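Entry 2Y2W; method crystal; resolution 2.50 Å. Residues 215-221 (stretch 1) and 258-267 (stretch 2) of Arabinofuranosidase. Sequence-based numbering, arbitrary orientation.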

ATOM      1  N   GLU D 215       3.308  -1.363  17.628  1.00 27.42           N
ATOM      2  CA  GLU D 215       2.202  -0.538  18.134  1.00 27.84           C
ATOM      3  C   GLU D 215       1.349   0.094  17.030  1.00 27.80           C
ATOM      4  O   GLU D 215       1.079   1.297  17.045  1.00 27.73           O
ATOM      5  CB  GLU D 215       2.732   0.542  19.093  1.00 28.00           C
ATOM      6  CG  GLU D 215       3.273   0.002  20.419  1.00 28.81           C
ATOM      7  CD  GLU D 215       3.731   1.100  21.370  1.00 29.81           C
ATOM      8  OE1 GLU D 215       4.360   2.078  20.910  1.00 29.84           O
ATOM      9  OE2 GLU D 215       3.466   0.982  22.585  1.00 30.42           O
ATOM     10  N   MET D 216       0.918  -0.733  16.084  1.00 27.99           N
ATOM     11  CA  MET D 216       0.193  -0.262  14.904  1.00 28.29           C
ATOM     12  C   MET D 216      -1.213   0.267  15.202  1.00 28.31           C
ATOM     13  O   MET D 216      -1.848   0.865  14.331  1.00 28.24           O
ATOM     14  CB  MET D 216       0.150  -1.358  13.832  1.00 28.31           C
ATOM     15  CG  MET D 216       1.524  -1.760  13.302  1.00 28.89           C
ATOM     16  SD  MET D 216       2.448  -0.390  12.564  1.00 30.37           S
ATOM     17  CE  MET D 216       1.505  -0.123  11.067  1.00 30.38           C
ATOM     18  N   ASP D 217      -1.682   0.057  16.433  1.00 28.51           N
ATOM     19  CA  ASP D 217      -2.982   0.561  16.882  1.00 28.68           C
ATOM     20  C   ASP D 217      -2.891   1.979  17.440  1.00 28.65           C
ATOM     21  O   ASP D 217      -3.885   2.708  17.462  1.00 28.77           O
ATOM     22  CB  ASP D 217      -3.600  -0.378  17.930  1.00 28.84           C
ATOM     23  CG  ASP D 217      -2.797  -0.435  19.223  1.00 29.30           C
ATOM     24  OD1 ASP D 217      -1.556  -0.290  19.172  1.00 29.77           O
ATOM     25  OD2 ASP D 217      -3.413  -0.630  20.294  1.00 30.05           O
ATOM     26  N   GLY D 218      -1.701   2.358  17.901  1.00 28.63           N
ATOM     27  CA  GLY D 218      -1.478   3.681  18.474  1.00 28.60           C
ATOM     28  C   GLY D 218      -1.495   4.770  17.417  1.00 28.57           C
ATOM     29  O   GLY D 218      -0.779   4.668  16.423  1.00 28.63           O
ATOM     30  N   PRO D 219      -2.320   5.816  17.618  1.00 28.51           N
ATOM     31  CA  PRO D 219      -2.395   6.950  16.684  1.00 28.42           C
ATOM     32  C   PRO D 219      -1.141   7.837  16.673  1.00 28.28           C
ATOM     33  O   PRO D 219      -1.059   8.774  15.876  1.00 28.45           O
ATOM     34  CB  PRO D 219      -3.611   7.744  17.184  1.00 28.45           C
ATOM     35  CG  PRO D 219      -4.389   6.776  18.024  1.00 28.51           C
ATOM     36  CD  PRO D 219      -3.354   5.909  18.664  1.00 28.53           C
ATOM     37  N   TRP D 220      -0.181   7.539  17.548  1.00 27.93           N
ATOM     38  CA  TRP D 220       1.122   8.213  17.555  1.00 27.58           C
ATOM     39  C   TRP D 220       2.117   7.533  16.604  1.00 27.31           C
ATOM     40  O   TRP D 220       3.184   8.080  16.312  1.00 27.13           O
ATOM     41  CB  TRP D 220       1.699   8.240  18.973  1.00 27.53           C
ATOM     42  CG  TRP D 220       1.844   6.874  19.569  1.00 27.84           C
ATOM     43  CD1 TRP D 220       2.916   6.031  19.446  1.00 28.07           C
ATOM     44  CD2 TRP D 220       0.878   6.178  20.366  1.00 28.09           C
ATOM     45  NE1 TRP D 220       2.678   4.859  20.121  1.00 28.10           N
ATOM     46  CE2 TRP D 220       1.436   4.923  20.697  1.00 28.25           C
ATOM     47  CE3 TRP D 220      -0.405   6.497  20.837  1.00 28.21           C
ATOM     48  CZ2 TRP D 220       0.756   3.980  21.478  1.00 28.76           C
ATOM     49  CZ3 TRP D 220      -1.082   5.562  21.614  1.00 28.49           C
ATOM     50  CH2 TRP D 220      -0.499   4.317  21.927  1.00 29.01           C
ATOM     51  N   GLN D 221       1.759   6.337  16.135  1.00 26.97           N
ATOM     52  CA  GLN D 221       2.644   5.513  15.321  1.00 26.72           C
ATOM     53  C   GLN D 221       2.621   5.929  13.855  1.00 26.72           C
ATOM     54  O   GLN D 221       1.554   6.173  13.284  1.00 26.85           O
ATOM     55  CB  GLN D 221       2.252   4.041  15.449  1.00 26.75           C
ATOM     56  CG  GLN D 221       3.355   3.053  15.110  1.00 26.61           C
ATOM     57  CD  GLN D 221       4.452   2.995  16.165  1.00 26.99           C
ATOM     58  OE1 GLN D 221       5.597   2.662  15.859  1.00 26.60           O
ATOM     59  NE2 GLN D 221       4.106   3.315  17.414  1.00 26.57           N
TER
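Stretch 2, residues 258-267: AYMPTFGTWE

Stretch 2 (258-267) lies on stretch 1 (215-221) as a loop that turns into a helix, packed against a chain without regular helix or strand, with no hydrogen bond between them; the contact buries 299 Å² of surface, both sides summed. Stretch 1 folds through two consecutive type I turns, Glu-215 to Gly-218 and Gly-218 to Gln-221, closed by Gly-218 N to Glu-215 O and Gln-221 N to Gly-218 O, both 3.1 Å. Stretch 2 begins as loop, makes a type I turn from Met-260 to Phe-263 (Phe-263 N to Met-260 O, 3.1 Å), passes Gly-264 at the N-cap position with a positive phi of 83°, and enters a helix at Thr-265 that continues later in the chain. The backbones stay well apart: the CA atoms of Asp-217 and Thr-262 are 7.7 Å from each other, those of Gly-218 and Met-260 8.2 Å. The order of contacts is reversed, Tyr-259 and Met-260 meeting the later residues of stretch 1 and Trp-266 the earlier ones.

The main bump of stretch 1 is Asp-217, whose CA-to-CB bond points toward stretch 2 and whose side chain enters a hollow lined by Met-260, Thr-262 and Trp-266. Its CB lies over one face of the Trp-266 indole, 3.6 Å from the centroid of the six-membered ring and 11° off the normal, a CH-pi contact. Its carboxylate reaches on to two methyl groups, OD2 standing 3.4 Å from Met-260 CE and 4.0 Å from Thr-262 CG2; both carboxylate oxygens find hydrogen bonds just beyond the stretches. The Trp-266 ring also touches Met-216 obliquely, with CH2 3.8 Å from the Met-216 carbonyl C and CZ2 4.3 Å from Met-216 CB, while the end of the methionine side chain leads away.

Met-260 is the answering bump. Its side chain, m at all three chi angles, brings CE close to the start of the second turn, 4.4 Å from Gly-218 N and 4.5 Å from Pro-219 CD. Its sulfur approaches Trp-220 obliquely, SD lying 4.2 Å from CH2 and 5.4 Å from the centroid of the six-membered ring. Trp-220 lies across Gly-218, where a side chain would have no room: an ideal CB would come within 2.4 Å of Trp-220 CZ2. The indole is tethered by a weak hydrogen bond from NE1 to Glu-215 OE1 (3.3 Å), and its CH2 also meets the OH of the exposed Tyr-259 at 3.9 Å.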

ATOM      1  N   ALA D 258      -3.971  -1.271  28.061  1.00 39.88           N
ATOM      2  CA  ALA D 258      -5.319  -1.686  28.453  1.00 40.20           C
ATOM      3  C   ALA D 258      -6.336  -0.561  28.274  1.00 40.35           C
ATOM      4  O   ALA D 258      -7.535  -0.813  28.128  1.00 40.46           O
ATOM      5  CB  ALA D 258      -5.320  -2.178  29.891  1.00 40.23           C
ATOM      6  N   TYR D 259      -5.842   0.676  28.282  1.00 40.54           N
ATOM      7  CA  TYR D 259      -6.676   1.871  28.132  1.00 40.68           C
ATOM      8  C   TYR D 259      -7.236   2.032  26.718  1.00 40.73           C
ATOM      9  O   TYR D 259      -8.254   2.702  26.522  1.00 40.74           O
ATOM     10  CB  TYR D 259      -5.884   3.126  28.527  1.00 40.66           C
ATOM     11  CG  TYR D 259      -4.566   3.295  27.796  1.00 40.71           C
ATOM     12  CD1 TYR D 259      -4.511   3.904  26.540  1.00 40.61           C
ATOM     13  CD2 TYR D 259      -3.370   2.851  28.364  1.00 40.79           C
ATOM     14  CE1 TYR D 259      -3.303   4.056  25.866  1.00 40.79           C
ATOM     15  CE2 TYR D 259      -2.155   3.001  27.701  1.00 40.58           C
ATOM     16  CZ  TYR D 259      -2.130   3.606  26.454  1.00 40.80           C
ATOM     17  OH  TYR D 259      -0.932   3.760  25.793  1.00 40.95           O
ATOM     18  N   MET D 260      -6.560   1.416  25.748  1.00 40.80           N
ATOM     19  CA  MET D 260      -6.886   1.542  24.325  1.00 40.91           C
ATOM     20  C   MET D 260      -8.364   1.285  24.018  1.00 40.92           C
ATOM     21  O   MET D 260      -8.941   0.322  24.526  1.00 40.93           O
ATOM     22  CB  MET D 260      -6.006   0.607  23.484  1.00 40.94           C
ATOM     23  CG  MET D 260      -4.556   1.069  23.318  1.00 41.03           C
ATOM     24  SD  MET D 260      -4.373   2.679  22.508  1.00 41.65           S
ATOM     25  CE  MET D 260      -4.986   2.342  20.856  1.00 41.75           C
ATOM     26  N   PRO D 261      -8.981   2.153  23.190  1.00 40.89           N
ATOM     27  CA  PRO D 261     -10.392   1.990  22.824  1.00 40.88           C
ATOM     28  C   PRO D 261     -10.631   0.738  21.981  1.00 40.77           C
ATOM     29  O   PRO D 261     -11.760   0.246  21.906  1.00 40.86           O
ATOM     30  CB  PRO D 261     -10.694   3.252  22.006  1.00 40.90           C
ATOM     31  CG  PRO D 261      -9.369   3.712  21.504  1.00 41.02           C
ATOM     32  CD  PRO D 261      -8.388   3.356  22.576  1.00 40.89           C
ATOM     33  N   THR D 262      -9.564   0.234  21.366  1.00 40.54           N
ATOM     34  CA  THR D 262      -9.622  -0.950  20.513  1.00 40.27           C
ATOM     35  C   THR D 262      -9.188  -2.233  21.253  1.00 40.02           C
ATOM     36  O   THR D 262      -9.040  -3.294  20.640  1.00 39.95           O
ATOM     37  CB  THR D 262      -8.792  -0.737  19.216  1.00 40.28           C
ATOM     38  OG1 THR D 262      -9.024  -1.819  18.306  1.00 40.69           O
ATOM     39  CG2 THR D 262      -7.292  -0.621  19.519  1.00 40.29           C
ATOM     40  N   PHE D 263      -9.008  -2.123  22.570  1.00 39.66           N
ATOM     41  CA  PHE D 263      -8.571  -3.243  23.412  1.00 39.27           C
ATOM     42  C   PHE D 263      -9.506  -4.445  23.314  1.00 38.86           C
ATOM     43  O   PHE D 263     -10.730  -4.297  23.348  1.00 38.84           O
ATOM     44  CB  PHE D 263      -8.434  -2.793  24.870  1.00 39.37           C
ATOM     45  CG  PHE D 263      -7.804  -3.819  25.774  1.00 39.65           C
ATOM     46  CD1 PHE D 263      -6.495  -4.247  25.563  1.00 39.98           C
ATOM     47  CD2 PHE D 263      -8.512  -4.340  26.853  1.00 39.92           C
ATOM     48  CE1 PHE D 263      -5.907  -5.192  26.402  1.00 40.01           C
ATOM     49  CE2 PHE D 263      -7.933  -5.282  27.702  1.00 39.90           C
ATOM     50  CZ  PHE D 263      -6.627  -5.709  27.475  1.00 39.94           C
ATOM     51  N   GLY D 264      -8.913  -5.630  23.183  1.00 38.29           N
ATOM     52  CA  GLY D 264      -9.675  -6.867  23.037  1.00 37.55           C
ATOM     53  C   GLY D 264     -10.110  -7.125  21.606  1.00 36.97           C
ATOM     54  O   GLY D 264      -9.771  -8.157  21.026  1.00 36.91           O
ATOM     55  N   THR D 265     -10.861  -6.182  21.039  1.00 36.37           N
ATOM     56  CA  THR D 265     -11.399  -6.310  19.679  1.00 35.86           C
ATOM     57  C   THR D 265     -10.316  -6.238  18.597  1.00 35.37           C
ATOM     58  O   THR D 265     -10.474  -6.812  17.516  1.00 35.33           O
ATOM     59  CB  THR D 265     -12.489  -5.254  19.391  1.00 35.85           C
ATOM     60  OG1 THR D 265     -12.017  -3.957  19.776  1.00 36.17           O
ATOM     61  CG2 THR D 265     -13.762  -5.572  20.168  1.00 36.01           C
ATOM     62  N   TRP D 266      -9.224  -5.537  18.893  1.00 34.76           N
ATOM     63  CA  TRP D 266      -8.062  -5.508  18.012  1.00 34.18           C
ATOM     64  C   TRP D 266      -7.498  -6.915  17.871  1.00 33.79           C
ATOM     65  O   TRP D 266      -7.380  -7.433  16.761  1.00 33.70           O
ATOM     66  CB  TRP D 266      -6.988  -4.564  18.560  1.00 34.17           C
ATOM     67  CG  TRP D 266      -5.704  -4.584  17.779  1.00 33.91           C
ATOM     68  CD1 TRP D 266      -4.667  -5.466  17.920  1.00 33.62           C
ATOM     69  CD2 TRP D 266      -5.320  -3.677  16.740  1.00 33.53           C
ATOM     70  NE1 TRP D 266      -3.665  -5.166  17.030  1.00 33.43           N
ATOM     71  CE2 TRP D 266      -4.037  -4.071  16.295  1.00 33.45           C
ATOM     72  CE3 TRP D 266      -5.934  -2.568  16.140  1.00 33.26           C
ATOM     73  CZ2 TRP D 266      -3.358  -3.396  15.276  1.00 33.24           C
ATOM     74  CZ3 TRP D 266      -5.257  -1.896  15.129  1.00 32.98           C
ATOM     75  CH2 TRP D 266      -3.982  -2.313  14.708  1.00 32.94           C
ATOM     76  N   GLU D 267      -7.166  -7.520  19.009  1.00 33.33           N
ATOM     77  CA  GLU D 267      -6.602  -8.865  19.064  1.00 32.95           C
ATOM     78  C   GLU D 267      -7.505  -9.894  18.392  1.00 32.83           C
ATOM     79  O   GLU D 267      -7.033 -10.721  17.616  1.00 32.80           O
ATOM     80  CB  GLU D 267      -6.326  -9.273  20.514  1.00 32.88           C
ATOM     81  CG  GLU D 267      -5.139  -8.560  21.167  1.00 32.48           C
ATOM     82  CD  GLU D 267      -5.474  -7.178  21.712  1.00 32.23           C
ATOM     83  OE1 GLU D 267      -6.630  -6.718  21.578  1.00 32.37           O
ATOM     84  OE2 GLU D 267      -4.566  -6.544  22.284  1.00 32.06           O
TER